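Local coordinates for cellulosome-related protein module from Ruminococcus flavefaciens that resembles papain-like cysteine peptidases (Ruminococcus flavefaciens, PDB 4EYZ), which is of unknown function but resembles papain-like cysteine peptidases and is a putative hydrolase module of a cellulosome-related protein, at residues A[11-16]-A[241-245]; A[140-144]-A[182-186]; A[148-154]-A[235-241]; A[192-196]-A[206-211]. One frame throughout, in Å; residues are numbered along the deposited sequence. Where two conformers were deposited one is given.

Interaction 1. Residues A[11-16]-A[241-245]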
loop_
_atom_site.group_PDB
_atom_site.type_symbol
_atom_site.label_atom_id
_atom_site.label_comp_id
_atom_site.label_asym_id
_atom_site.label_seq_id
_atom_site.Cartn_x
_atom_site.Cartn_y
_atom_site.Cartn_z
ATOM N N TYR A 11 -8.490 -13.106 -3.509
ATOM C CA TYR A 11 -7.173 -12.490 -3.399
ATOM C C TYR A 11 -7.236 -11.034 -3.847
ATOM O O TYR A 11 -8.158 -10.618 -4.525
ATOM C CB TYR A 11 -6.157 -13.247 -4.271
ATOM C CG TYR A 11 -5.777 -14.593 -3.701
ATOM C CD1 TYR A 11 -4.812 -14.690 -2.710
ATOM C CD2 TYR A 11 -6.399 -15.761 -4.120
ATOM C CE1 TYR A 11 -4.472 -15.887 -2.167
ATOM C CE2 TYR A 11 -6.048 -16.977 -3.578
ATOM C CZ TYR A 11 -5.089 -17.030 -2.597
ATOM O OH TYR A 11 -4.720 -18.232 -2.033
HETATM N N MSE A 12 -6.249 -10.278 -3.475
HETATM C CA MSE A 12 -6.202 -8.858 -3.807
HETATM C C MSE A 12 -6.325 -8.606 -5.313
HETATM O O MSE A 12 -7.053 -7.719 -5.740
HETATM C CB MSE A 12 -4.891 -8.273 -3.303
HETATM C CG MSE A 12 -4.833 -6.789 -3.359
HETATM SE SE MSE A 12 -5.741 -5.919 -1.857
HETATM C CE MSE A 12 -5.800 -4.151 -2.705
ATOM N N GLY A 13 -5.607 -9.368 -6.111
ATOM C CA GLY A 13 -5.656 -9.203 -7.554
ATOM C C GLY A 13 -7.050 -9.445 -8.096
ATOM O O GLY A 13 -7.529 -8.727 -8.973
ATOM N N GLU A 14 -7.702 -10.482 -7.579
ATOM C CA GLU A 14 -9.069 -10.809 -7.978
ATOM C C GLU A 14 -10.026 -9.694 -7.585
ATOM O O GLU A 14 -10.912 -9.321 -8.364
ATOM C CB GLU A 14 -9.485 -12.119 -7.326
ATOM C CG GLU A 14 -8.749 -13.326 -7.894
ATOM C CD GLU A 14 -9.035 -14.616 -7.159
ATOM O OE1 GLU A 14 -9.133 -14.610 -5.912
ATOM O OE2 GLU A 14 -9.161 -15.655 -7.846
ATOM N N ALA A 15 -9.860 -9.163 -6.375
ATOM C CA ALA A 15 -10.708 -8.073 -5.919
ATOM C C ALA A 15 -10.545 -6.825 -6.785
ATOM O O ALA A 15 -11.533 -6.152 -7.125
ATOM C CB ALA A 15 -10.430 -7.748 -4.465
ATOM N N ILE A 16 -9.302 -6.490 -7.116
ATOM C CA ILE A 16 -9.067 -5.344 -7.987
ATOM C C ILE A 16 -9.704 -5.577 -9.344
ATOM O O ILE A 16 -10.327 -4.677 -9.910
ATOM C CB ILE A 16 -7.567 -5.072 -8.133
ATOM C CG1 ILE A 16 -7.031 -4.478 -6.842
ATOM C CG2 ILE A 16 -7.282 -4.142 -9.322
ATOM C CD1 ILE A 16 -5.564 -4.509 -6.750
ATOM N N PRO A 241 -2.560 -11.370 0.578
ATOM C CA PRO A 241 -1.859 -11.927 -0.585
ATOM C C PRO A 241 -2.437 -11.449 -1.900
ATOM O O PRO A 241 -3.648 -11.298 -2.035
ATOM C CB PRO A 241 -2.037 -13.441 -0.426
ATOM C CG PRO A 241 -3.238 -13.606 0.495
ATOM C CD PRO A 241 -3.207 -12.412 1.403
ATOM N N TRP A 242 -1.563 -11.201 -2.864
ATOM C CA TRP A 242 -2.000 -10.723 -4.162
ATOM C C TRP A 242 -2.712 -11.804 -4.960
ATOM O O TRP A 242 -3.689 -11.545 -5.666
ATOM C CB TRP A 242 -0.804 -10.220 -4.965
ATOM C CG TRP A 242 -1.197 -9.517 -6.205
ATOM C CD1 TRP A 242 -1.362 -10.068 -7.437
ATOM C CD2 TRP A 242 -1.510 -8.135 -6.337
ATOM N NE1 TRP A 242 -1.749 -9.107 -8.342
ATOM C CE2 TRP A 242 -1.838 -7.908 -7.688
ATOM C CE3 TRP A 242 -1.515 -7.054 -5.450
ATOM C CZ2 TRP A 242 -2.165 -6.649 -8.171
ATOM C CZ3 TRP A 242 -1.855 -5.812 -5.933
ATOM C CH2 TRP A 242 -2.170 -5.622 -7.280
ATOM N N ALA A 243 -2.200 -13.020 -4.845
ATOM C CA ALA A 243 -2.662 -14.149 -5.638
ATOM C C ALA A 243 -2.285 -15.432 -4.938
ATOM O O ALA A 243 -1.487 -15.418 -4.010
ATOM C CB ALA A 243 -2.044 -14.109 -7.031
ATOM N N LYS A 244 -2.870 -16.538 -5.382
ATOM C CA LYS A 244 -2.540 -17.847 -4.831
ATOM C C LYS A 244 -1.038 -18.106 -4.979
ATOM O O LYS A 244 -0.421 -17.675 -5.949
ATOM C CB LYS A 244 -3.369 -18.922 -5.544
ATOM C CG LYS A 244 -3.348 -20.295 -4.859
ATOM C CD LYS A 244 -4.613 -21.109 -5.160
ATOM C CE LYS A 244 -5.894 -20.454 -4.617
ATOM N NZ LYS A 244 -6.116 -20.612 -3.136
ATOM N N LYS A 245 -0.431 -18.781 -4.011
ATOM C CA LYS A 245 1.008 -19.008 -4.098
ATOM C C LYS A 245 1.300 -20.246 -4.933
ATOM O O LYS A 245 0.495 -21.175 -4.978
ATOM C CB LYS A 245 1.662 -19.108 -2.712
ATOM C CG LYS A 245 3.188 -19.258 -2.776
ATOM C CD LYS A 245 3.885 -18.856 -1.479
ATOM C CE LYS A 245 5.409 -18.983 -1.603
ATOM N NZ LYS A 245 6.161 -18.487 -0.401
HETATM O O HOH W 1 -2.209 -19.221 -1.636
#
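Y11 and W242 carry most of this contact, in which the chain segment that follows strand 235-240 meets the first turn of helix 12-19. Y11 occupies the N-cap position, and the E14 side chain (OE1) accepts from the backbone N of Y11 at 2.9 Å. The helix-start amides take carbonyl acceptors from the other segment: M12 N donates to P241 O at 3.1 Å (169° at the hydrogen) and G13 N to W242 O at 2.9 Å (158°). The Y11 ring lies along the same segment, with A243 C over one face, 3.4 Å from Y11 CD1, and P241 O near the ring plane; Y11 CE1 also packs on P241 CG at 3.7 Å. At the ring's far end Y11 OH accepts from K244 NZ at 3.0 Å, and a water 2.7 Å from Y11 OH accepts from K245 N at 3.0 Å.

W242 points its CA-CB bond away, yet its indole comes back against the helix start. G13 CA sits over the five-membered ring, 4.2 Å from its centroid and 19° off the normal, a CH-pi contact, while I16 CD1 approaches W242 CH2 at 3.6 Å. A26 O accepts from W242 NE1, and W31 stacks on the indole. Backbone carbonyls of the C-terminal segment thus satisfy amides that the helix itself cannot, and aromatic packing buries the junction between the two ends of the chain.

Interaction 2. Residues A[140-144]-A[182-186]; sequences TVFVD and MAGLR
Segment 140-144, within helix 139-145, faces segment 182-186, which includes residues of helix 181-185. Along 140-144 phi runs from -57° (V143) to -71° (D144) and psi from -32° (T140) to -47° (V143), with D144 N bonded to T140 O at 3.0 Å. Along 182-185 phi is -58° to -65° and psi -26° to -41°; R186, at -75°/-12°, sends its N to M182 O at 3.1 Å. T140 and R186 have the closest CA pair, 6.4 Å apart. T140, V143 and D144 (i, i+3, i+4) supply one side. D144 (chi1 m, chi2 -17°) meets R186 (m, t, t, chi4 -77°) in a bidentate, in-plane salt bridge: OD2 of D144 to NH1 of R186 at 2.8 Å and OD1 to NH2 at 2.9 Å. T140 (chi1 p) has CB 4.0 Å from R186 NH1. Deeper in, selenomethionine M182 (t, p, p) brings CE to 4.0 Å from V143 CG1 and SE to 4.2 Å from T140 CG2, which also lies 4.1 Å from L185 CG. A solvent-exposed salt bridge over an apolar floor is plain helix packing. Beneath that floor runs strand 235-240, where V143 rests on L240 and M182 on V238, while F142 turns to helix 12-19.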
loop_
_atom_site.group_PDB
_atom_site.type_symbol
_atom_site.label_atom_id
_atom_site.label_comp_id
_atom_site.label_asym_id
_atom_site.label_seq_id
_atom_site.Cartn_x
_atom_site.Cartn_y
_atom_site.Cartn_z
ATOM N N THR A 140 -9.698 -1.606 5.370
ATOM C CA THR A 140 -10.512 -2.600 6.046
ATOM C C THR A 140 -11.898 -2.722 5.413
ATOM O O THR A 140 -12.456 -3.813 5.370
ATOM C CB THR A 140 -10.608 -2.369 7.572
ATOM O OG1 THR A 140 -11.206 -1.100 7.858
ATOM C CG2 THR A 140 -9.218 -2.432 8.194
ATOM N N VAL A 141 -12.430 -1.621 4.888
ATOM C CA VAL A 141 -13.665 -1.672 4.130
ATOM C C VAL A 141 -13.470 -2.540 2.887
ATOM O O VAL A 141 -14.324 -3.352 2.552
ATOM C CB VAL A 141 -14.149 -0.244 3.791
ATOM C CG1 VAL A 141 -15.195 -0.237 2.698
ATOM C CG2 VAL A 141 -14.681 0.411 5.061
ATOM N N PHE A 142 -12.339 -2.375 2.206
ATOM C CA PHE A 142 -12.048 -3.171 1.012
ATOM C C PHE A 142 -11.935 -4.653 1.366
ATOM O O PHE A 142 -12.491 -5.518 0.667
ATOM C CB PHE A 142 -10.750 -2.641 0.379
ATOM C CG PHE A 142 -10.457 -3.165 -0.996
ATOM C CD1 PHE A 142 -10.983 -2.552 -2.115
ATOM C CD2 PHE A 142 -9.582 -4.215 -1.178
ATOM C CE1 PHE A 142 -10.675 -3.014 -3.389
ATOM C CE2 PHE A 142 -9.282 -4.674 -2.446
ATOM C CZ PHE A 142 -9.823 -4.072 -3.541
ATOM N N VAL A 143 -11.242 -4.959 2.466
ATOM C CA VAL A 143 -11.107 -6.341 2.918
ATOM C C VAL A 143 -12.493 -6.951 3.146
ATOM O O VAL A 143 -12.774 -8.062 2.714
ATOM C CB VAL A 143 -10.304 -6.415 4.214
ATOM C CG1 VAL A 143 -10.453 -7.791 4.874
ATOM C CG2 VAL A 143 -8.848 -6.115 3.927
ATOM N N ASP A 144 -13.359 -6.222 3.838
ATOM C CA ASP A 144 -14.667 -6.760 4.176
ATOM C C ASP A 144 -15.540 -6.868 2.929
ATOM O O ASP A 144 -16.291 -7.837 2.759
ATOM C CB ASP A 144 -15.353 -5.882 5.216
ATOM C CG ASP A 144 -14.730 -5.995 6.582
ATOM O OD1 ASP A 144 -13.981 -6.960 6.846
ATOM O OD2 ASP A 144 -15.001 -5.115 7.427
HETATM N N MSE A 182 -5.744 -7.868 12.604
HETATM C CA MSE A 182 -6.789 -7.176 11.865
HETATM C C MSE A 182 -7.632 -6.273 12.768
HETATM O O MSE A 182 -7.996 -5.176 12.368
HETATM C CB MSE A 182 -7.677 -8.178 11.112
HETATM C CG MSE A 182 -8.773 -7.533 10.259
HETATM SE SE MSE A 182 -8.105 -6.415 8.806
HETATM C CE MSE A 182 -7.549 -7.792 7.567
ATOM N N ALA A 183 -7.950 -6.727 13.968
ATOM C CA ALA A 183 -8.733 -5.907 14.887
ATOM C C ALA A 183 -8.037 -4.574 15.162
ATOM O O ALA A 183 -8.679 -3.527 15.214
ATOM C CB ALA A 183 -8.981 -6.651 16.187
ATOM N N GLY A 184 -6.719 -4.615 15.323
ATOM C CA GLY A 184 -5.939 -3.407 15.524
ATOM C C GLY A 184 -6.020 -2.483 14.319
ATOM O O GLY A 184 -6.133 -1.267 14.460
ATOM N N LEU A 185 -5.964 -3.059 13.123
ATOM C CA LEU A 185 -6.013 -2.272 11.906
ATOM C C LEU A 185 -7.344 -1.547 11.732
ATOM O O LEU A 185 -7.407 -0.509 11.071
ATOM C CB LEU A 185 -5.764 -3.190 10.718
ATOM C CG LEU A 185 -5.344 -2.588 9.402
ATOM C CD1 LEU A 185 -4.167 -1.639 9.566
ATOM C CD2 LEU A 185 -4.980 -3.757 8.508
ATOM N N ARG A 186 -8.403 -2.096 12.318
ATOM C CA ARG A 186 -9.722 -1.483 12.249
ATOM C C ARG A 186 -9.838 -0.268 13.153
ATOM O O ARG A 186 -10.808 0.486 13.079
ATOM C CB ARG A 186 -10.795 -2.493 12.645
ATOM C CG ARG A 186 -10.962 -3.623 11.656
ATOM C CD ARG A 186 -12.055 -4.571 12.111
ATOM N NE ARG A 186 -12.119 -5.761 11.277
ATOM C CZ ARG A 186 -12.654 -5.794 10.061
ATOM N NH1 ARG A 186 -13.154 -4.692 9.518
ATOM N NH2 ARG A 186 -12.667 -6.927 9.377
#

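Interaction 3. Residues A[148-154]-A[235-241]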
loop_
_atom_site.group_PDB
_atom_site.type_symbol
_atom_site.label_atom_id
_atom_site.label_comp_id
_atom_site.label_asym_id
_atom_site.label_seq_id
_atom_site.Cartn_x
_atom_site.Cartn_y
_atom_site.Cartn_z
ATOM N N LEU A 148 -11.549 -10.410 1.426
ATOM C CA LEU A 148 -10.182 -10.697 1.044
ATOM C C LEU A 148 -9.543 -11.739 1.943
ATOM O O LEU A 148 -9.625 -11.656 3.167
ATOM C CB LEU A 148 -9.308 -9.454 1.146
ATOM C CG LEU A 148 -9.356 -8.399 0.060
ATOM C CD1 LEU A 148 -8.213 -7.405 0.280
ATOM C CD2 LEU A 148 -9.264 -9.014 -1.318
ATOM N N HIS A 149 -8.837 -12.674 1.324
ATOM C CA HIS A 149 -8.001 -13.589 2.084
ATOM C C HIS A 149 -6.976 -12.790 2.862
ATOM O O HIS A 149 -6.362 -11.863 2.317
ATOM C CB HIS A 149 -7.226 -14.536 1.166
ATOM C CG HIS A 149 -8.055 -15.307 0.183
ATOM N ND1 HIS A 149 -9.197 -16.002 0.514
ATOM C CD2 HIS A 149 -7.849 -15.534 -1.135
ATOM C CE1 HIS A 149 -9.662 -16.620 -0.558
ATOM N NE2 HIS A 149 -8.871 -16.339 -1.577
ATOM N N TYR A 150 -6.717 -13.177 4.105
ATOM C CA TYR A 150 -5.624 -12.537 4.836
ATOM C C TYR A 150 -5.032 -13.462 5.870
ATOM O O TYR A 150 -5.669 -14.408 6.309
ATOM C CB TYR A 150 -6.045 -11.202 5.479
ATOM C CG TYR A 150 -7.039 -11.272 6.623
ATOM C CD1 TYR A 150 -8.416 -11.218 6.386
ATOM C CD2 TYR A 150 -6.611 -11.332 7.941
ATOM C CE1 TYR A 150 -9.320 -11.242 7.430
ATOM C CE2 TYR A 150 -7.507 -11.375 8.971
ATOM C CZ TYR A 150 -8.863 -11.316 8.713
ATOM O OH TYR A 150 -9.769 -11.343 9.749
ATOM N N TYR A 151 -3.788 -13.170 6.221
ATOM C CA TYR A 151 -3.094 -13.830 7.311
ATOM C C TYR A 151 -2.780 -12.790 8.386
ATOM O O TYR A 151 -2.604 -11.610 8.075
ATOM C CB TYR A 151 -1.777 -14.432 6.828
ATOM C CG TYR A 151 -1.907 -15.504 5.784
ATOM C CD1 TYR A 151 -2.072 -16.832 6.149
ATOM C CD2 TYR A 151 -1.830 -15.197 4.439
ATOM C CE1 TYR A 151 -2.177 -17.814 5.206
ATOM C CE2 TYR A 151 -1.929 -16.182 3.483
ATOM C CZ TYR A 151 -2.098 -17.487 3.875
ATOM O OH TYR A 151 -2.195 -18.474 2.930
ATOM N N GLU A 152 -2.730 -13.233 9.635
ATOM C CA GLU A 152 -2.284 -12.420 10.762
ATOM C C GLU A 152 -1.106 -13.110 11.420
ATOM O O GLU A 152 -1.145 -14.323 11.652
ATOM C CB GLU A 152 -3.366 -12.325 11.844
ATOM C CG GLU A 152 -4.632 -11.706 11.447
ATOM C CD GLU A 152 -5.560 -11.525 12.631
ATOM O OE1 GLU A 152 -5.688 -12.437 13.488
ATOM O OE2 GLU A 152 -6.190 -10.461 12.686
ATOM N N PHE A 153 -0.078 -12.337 11.759
ATOM C CA PHE A 153 1.094 -12.892 12.429
ATOM C C PHE A 153 1.456 -12.054 13.632
ATOM O O PHE A 153 1.546 -10.848 13.542
ATOM C CB PHE A 153 2.294 -12.961 11.478
ATOM C CG PHE A 153 2.086 -13.897 10.341
ATOM C CD1 PHE A 153 2.146 -15.264 10.533
ATOM C CD2 PHE A 153 1.816 -13.413 9.079
ATOM C CE1 PHE A 153 1.941 -16.128 9.491
ATOM C CE2 PHE A 153 1.610 -14.292 8.019
ATOM C CZ PHE A 153 1.674 -15.640 8.228
ATOM N N PRO A 154 1.669 -12.697 14.777
ATOM C CA PRO A 154 2.044 -11.906 15.950
ATOM C C PRO A 154 3.488 -11.452 15.936
ATOM O O PRO A 154 3.800 -10.532 16.670
ATOM C CB PRO A 154 1.806 -12.864 17.121
ATOM C CG PRO A 154 1.816 -14.201 16.537
ATOM C CD PRO A 154 1.370 -14.095 15.112
ATOM N N ASN A 235 4.756 -3.880 16.747
ATOM C CA ASN A 235 3.950 -4.245 15.592
ATOM C C ASN A 235 3.545 -5.697 15.585
ATOM O O ASN A 235 4.290 -6.551 16.037
ATOM C CB ASN A 235 4.732 -3.976 14.305
ATOM C CG ASN A 235 5.019 -2.513 14.101
ATOM O OD1 ASN A 235 4.175 -1.780 13.599
ATOM N ND2 ASN A 235 6.211 -2.072 14.507
ATOM N N THR A 236 2.357 -5.956 15.055
ATOM C CA THR A 236 2.011 -7.264 14.536
ATOM C C THR A 236 1.716 -7.046 13.054
ATOM O O THR A 236 1.808 -5.920 12.561
ATOM C CB THR A 236 0.815 -7.889 15.285
ATOM O OG1 THR A 236 -0.300 -6.989 15.249
ATOM C CG2 THR A 236 1.202 -8.183 16.727
ATOM N N TYR A 237 1.359 -8.103 12.349
ATOM C CA TYR A 237 1.349 -8.045 10.892
ATOM C C TYR A 237 0.113 -8.675 10.275
ATOM O O TYR A 237 -0.354 -9.727 10.718
ATOM C CB TYR A 237 2.611 -8.729 10.349
ATOM C CG TYR A 237 3.846 -8.175 10.999
ATOM C CD1 TYR A 237 4.517 -7.084 10.457
ATOM C CD2 TYR A 237 4.307 -8.695 12.201
ATOM C CE1 TYR A 237 5.623 -6.549 11.086
ATOM C CE2 TYR A 237 5.402 -8.178 12.821
ATOM C CZ TYR A 237 6.063 -7.106 12.273
ATOM O OH TYR A 237 7.163 -6.601 12.932
ATOM N N VAL A 238 -0.401 -8.012 9.247
ATOM C CA VAL A 238 -1.495 -8.546 8.450
ATOM C C VAL A 238 -0.978 -8.633 7.025
ATOM O O VAL A 238 -0.383 -7.686 6.539
ATOM C CB VAL A 238 -2.726 -7.629 8.519
ATOM C CG1 VAL A 238 -3.776 -8.030 7.496
ATOM C CG2 VAL A 238 -3.296 -7.654 9.929
ATOM N N VAL A 239 -1.173 -9.782 6.390
ATOM C CA VAL A 239 -0.750 -9.970 5.007
ATOM C C VAL A 239 -1.983 -10.158 4.140
ATOM O O VAL A 239 -2.833 -11.008 4.443
ATOM C CB VAL A 239 0.163 -11.198 4.862
ATOM C CG1 VAL A 239 0.545 -11.401 3.416
ATOM C CG2 VAL A 239 1.417 -11.033 5.723
ATOM N N LEU A 240 -2.052 -9.380 3.057
ATOM C CA LEU A 240 -3.106 -9.495 2.054
ATOM C C LEU A 240 -2.451 -10.053 0.796
ATOM O O LEU A 240 -1.822 -9.313 0.037
ATOM C CB LEU A 240 -3.757 -8.138 1.764
ATOM C CG LEU A 240 -4.275 -7.405 3.006
ATOM C CD1 LEU A 240 -4.811 -6.033 2.630
ATOM C CD2 LEU A 240 -5.329 -8.173 3.734
ATOM N N PRO A 241 -2.560 -11.370 0.578
ATOM C CA PRO A 241 -1.859 -11.927 -0.585
ATOM C C PRO A 241 -2.437 -11.449 -1.900
ATOM O O PRO A 241 -3.648 -11.298 -2.035
ATOM C CB PRO A 241 -2.037 -13.441 -0.426
ATOM C CG PRO A 241 -3.238 -13.606 0.495
ATOM C CD PRO A 241 -3.207 -12.412 1.403
HETATM O O HOH W 2 -5.889 -10.961 -0.347
HETATM O O HOH W 3 5.657 -8.610 17.262
#
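V239 packs between F153 and Y151: its CG2 meets the edge of the F153 ring, 4.0 Å from CE2, while its CB stands 4.3 Å from Y151 CB. F153 CB and Y237 CB, 4.4 Å apart, extend this face, which M159 of helix 156-161 helps to cover. Next to the strand, Y150 CB packs on L240 CD2 at 3.6 Å. Strand 151-153 is outermost in the antiparallel sheet of a module that resembles papain-like peptidases, and strand 235-240 pairs on its other side with strand 170-175. The axes run at 163°, 4.7 Å apart. Y151 and F153 form hydrogen-bonded pairs with V239 and Y237: Y151 N to V239 O 3.0 Å, V239 N to Y151 O 2.9 Å, F153 N to Y237 O 2.8 Å, Y237 N to F153 O 3.0 Å. E152 and V238, on the other face, are the non-hydrogen-bonded pair between them. One water donates to H149 O (2.9 Å) and P241 O (2.8 Å), another to P154 O (2.7 Å) and N235 O (2.8 Å).

Interaction 4. Residues A[192-196]-A[206-211]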
loop_
_atom_site.group_PDB
_atom_site.type_symbol
_atom_site.label_atom_id
_atom_site.label_comp_id
_atom_site.label_asym_id
_atom_site.label_seq_id
_atom_site.Cartn_x
_atom_site.Cartn_y
_atom_site.Cartn_z
ATOM N N HIS A 192 -0.092 2.886 12.127
ATOM C CA HIS A 192 -0.158 1.700 11.268
ATOM C C HIS A 192 0.696 1.996 10.021
ATOM O O HIS A 192 0.827 3.158 9.636
ATOM C CB HIS A 192 -1.593 1.410 10.817
ATOM C CG HIS A 192 -2.552 1.086 11.916
ATOM N ND1 HIS A 192 -2.241 0.233 12.946
ATOM C CD2 HIS A 192 -3.833 1.472 12.122
ATOM C CE1 HIS A 192 -3.284 0.106 13.744
ATOM N NE2 HIS A 192 -4.264 0.850 13.266
ATOM N N HIS A 193 1.243 0.967 9.376
ATOM C CA HIS A 193 2.110 1.197 8.223
ATOM C C HIS A 193 1.928 0.102 7.190
ATOM O O HIS A 193 1.774 -1.038 7.525
ATOM C CB HIS A 193 3.570 1.313 8.697
ATOM C CG HIS A 193 4.543 1.680 7.622
ATOM N ND1 HIS A 193 4.218 2.501 6.571
ATOM C CD2 HIS A 193 5.849 1.366 7.460
ATOM C CE1 HIS A 193 5.276 2.656 5.794
ATOM N NE2 HIS A 193 6.276 1.976 6.311
ATOM N N ILE A 194 1.949 0.475 5.925
ATOM C CA ILE A 194 1.649 -0.449 4.828
ATOM C C ILE A 194 2.811 -0.438 3.835
ATOM O O ILE A 194 3.513 0.565 3.696
ATOM C CB ILE A 194 0.315 -0.063 4.129
ATOM C CG1 ILE A 194 -0.137 -1.147 3.145
ATOM C CG2 ILE A 194 0.424 1.307 3.475
ATOM C CD1 ILE A 194 -1.394 -0.770 2.396
ATOM N N GLY A 195 3.017 -1.566 3.156
ATOM C CA GLY A 195 4.026 -1.685 2.121
ATOM C C GLY A 195 3.779 -2.912 1.273
ATOM O O GLY A 195 2.820 -3.650 1.514
ATOM N N ILE A 196 4.636 -3.114 0.272
ATOM C CA ILE A 196 4.477 -4.185 -0.691
ATOM C C ILE A 196 5.661 -5.132 -0.573
ATOM O O ILE A 196 6.799 -4.721 -0.724
ATOM C CB ILE A 196 4.420 -3.608 -2.116
ATOM C CG1 ILE A 196 3.226 -2.652 -2.262
ATOM C CG2 ILE A 196 4.395 -4.736 -3.163
ATOM C CD1 ILE A 196 3.358 -1.691 -3.428
ATOM N N TRP A 206 10.633 -5.156 1.794
ATOM C CA TRP A 206 9.418 -4.601 1.238
ATOM C C TRP A 206 9.670 -3.219 0.667
ATOM O O TRP A 206 10.725 -2.623 0.882
ATOM C CB TRP A 206 8.260 -4.615 2.249
ATOM C CG TRP A 206 8.272 -3.599 3.353
ATOM C CD1 TRP A 206 9.307 -2.831 3.793
ATOM C CD2 TRP A 206 7.148 -3.253 4.154
ATOM N NE1 TRP A 206 8.893 -2.022 4.827
ATOM C CE2 TRP A 206 7.562 -2.257 5.061
ATOM C CE3 TRP A 206 5.825 -3.690 4.190
ATOM C CZ2 TRP A 206 6.692 -1.693 5.987
ATOM C CZ3 TRP A 206 4.973 -3.134 5.106
ATOM C CH2 TRP A 206 5.401 -2.138 5.986
ATOM N N TRP A 207 8.685 -2.753 -0.091
ATOM C CA TRP A 207 8.712 -1.493 -0.814
ATOM C C TRP A 207 7.681 -0.593 -0.158
ATOM O O TRP A 207 6.524 -0.965 -0.033
ATOM C CB TRP A 207 8.331 -1.778 -2.268
ATOM C CG TRP A 207 8.527 -0.682 -3.257
ATOM C CD1 TRP A 207 9.367 0.394 -3.159
ATOM C CD2 TRP A 207 7.893 -0.587 -4.528
ATOM N NE1 TRP A 207 9.276 1.161 -4.302
ATOM C CE2 TRP A 207 8.384 0.573 -5.160
ATOM C CE3 TRP A 207 6.951 -1.370 -5.194
ATOM C CZ2 TRP A 207 7.956 0.968 -6.419
ATOM C CZ3 TRP A 207 6.520 -0.975 -6.427
ATOM C CH2 TRP A 207 7.036 0.174 -7.044
ATOM N N GLN A 208 8.115 0.582 0.275
ATOM C CA GLN A 208 7.300 1.429 1.120
ATOM C C GLN A 208 7.784 2.866 1.068
ATOM O O GLN A 208 8.874 3.155 0.535
ATOM C CB GLN A 208 7.310 0.923 2.572
ATOM C CG GLN A 208 8.690 0.921 3.193
ATOM C CD GLN A 208 9.063 2.240 3.847
ATOM O OE1 GLN A 208 8.415 2.682 4.797
ATOM N NE2 GLN A 208 10.143 2.848 3.378
ATOM N N SER A 209 6.958 3.760 1.592
ATOM C CA SER A 209 7.389 5.107 1.907
ATOM C C SER A 209 7.153 5.336 3.392
ATOM O O SER A 209 6.021 5.202 3.869
ATOM C CB SER A 209 6.640 6.133 1.064
ATOM O OG SER A 209 7.227 7.414 1.236
ATOM N N GLY A 210 8.223 5.648 4.111
ATOM C CA GLY A 210 8.203 5.633 5.553
ATOM C C GLY A 210 9.549 5.196 6.108
ATOM O O GLY A 210 10.581 5.387 5.461
ATOM N N PRO A 211 9.552 4.609 7.312
ATOM C CA PRO A 211 10.811 4.229 7.966
ATOM C C PRO A 211 11.688 3.300 7.144
ATOM O O PRO A 211 11.215 2.271 6.680
ATOM C CB PRO A 211 10.354 3.487 9.221
ATOM C CG PRO A 211 8.952 3.800 9.418
ATOM C CD PRO A 211 8.371 4.244 8.112
HETATM O O HOH W 4 4.277 2.574 2.045
#
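Strands 193-197 and 206-208 form a beta hairpin in the antiparallel sheet of a module that resembles papain-like peptidases. Backbone pairing is brief: I196 and W207 make one hydrogen-bonded antiparallel pair, with I196 N to W207 O at 2.9 Å and W207 N to I196 O at 2.8 Å. The axes, at 122°, diverge strongly from an antiparallel course. Among side-chain polar contacts, H193 NE2 donates to Q208 OE1 at 2.7 Å, holding H193 over the corner where the chain turns at S209 and G210. Aromatic packing adds to this, since the edge of W206 points to the face of H193 in an offset edge-to-face pair, centroids 5.1 Å apart and planes at 82°. That indole passes so close to G195, whose N is 3.2 Å from W206 CZ3, that an ideal CB there would clash with W206 CE3 at 2.5 Å. Among apolar side chains, I196 CD1 meets W207 CE3 at 4.0 Å. Past the pairing, a single water donates to I194 O at 2.7 Å and accepts from S209 N at 3.0 Å.

Interactions 1 and 3 share P241 and meet again where Y11 CD2 comes within 3.3 Å of H149 CD2. Interaction 2 joins both: M12 CE packs on F142 CE2 at 3.5 Å, and E152 OE2 lies 2.6 Å from M182 N, a probable hydrogen bond to the start of helix 181-185. These three contacts therefore form one continuous region, with centres 10 to 16 Å apart. Interaction 4 shares a sheet with interaction 3, nearest atoms about 6 Å apart, and touches interaction 2 where G184 O packs 3.1 Å from H192 NE2. The carboxymethylated C87 just precedes helix 89-103, which supports W242 of interaction 1 through I95 and W207 of interaction 4 through F90.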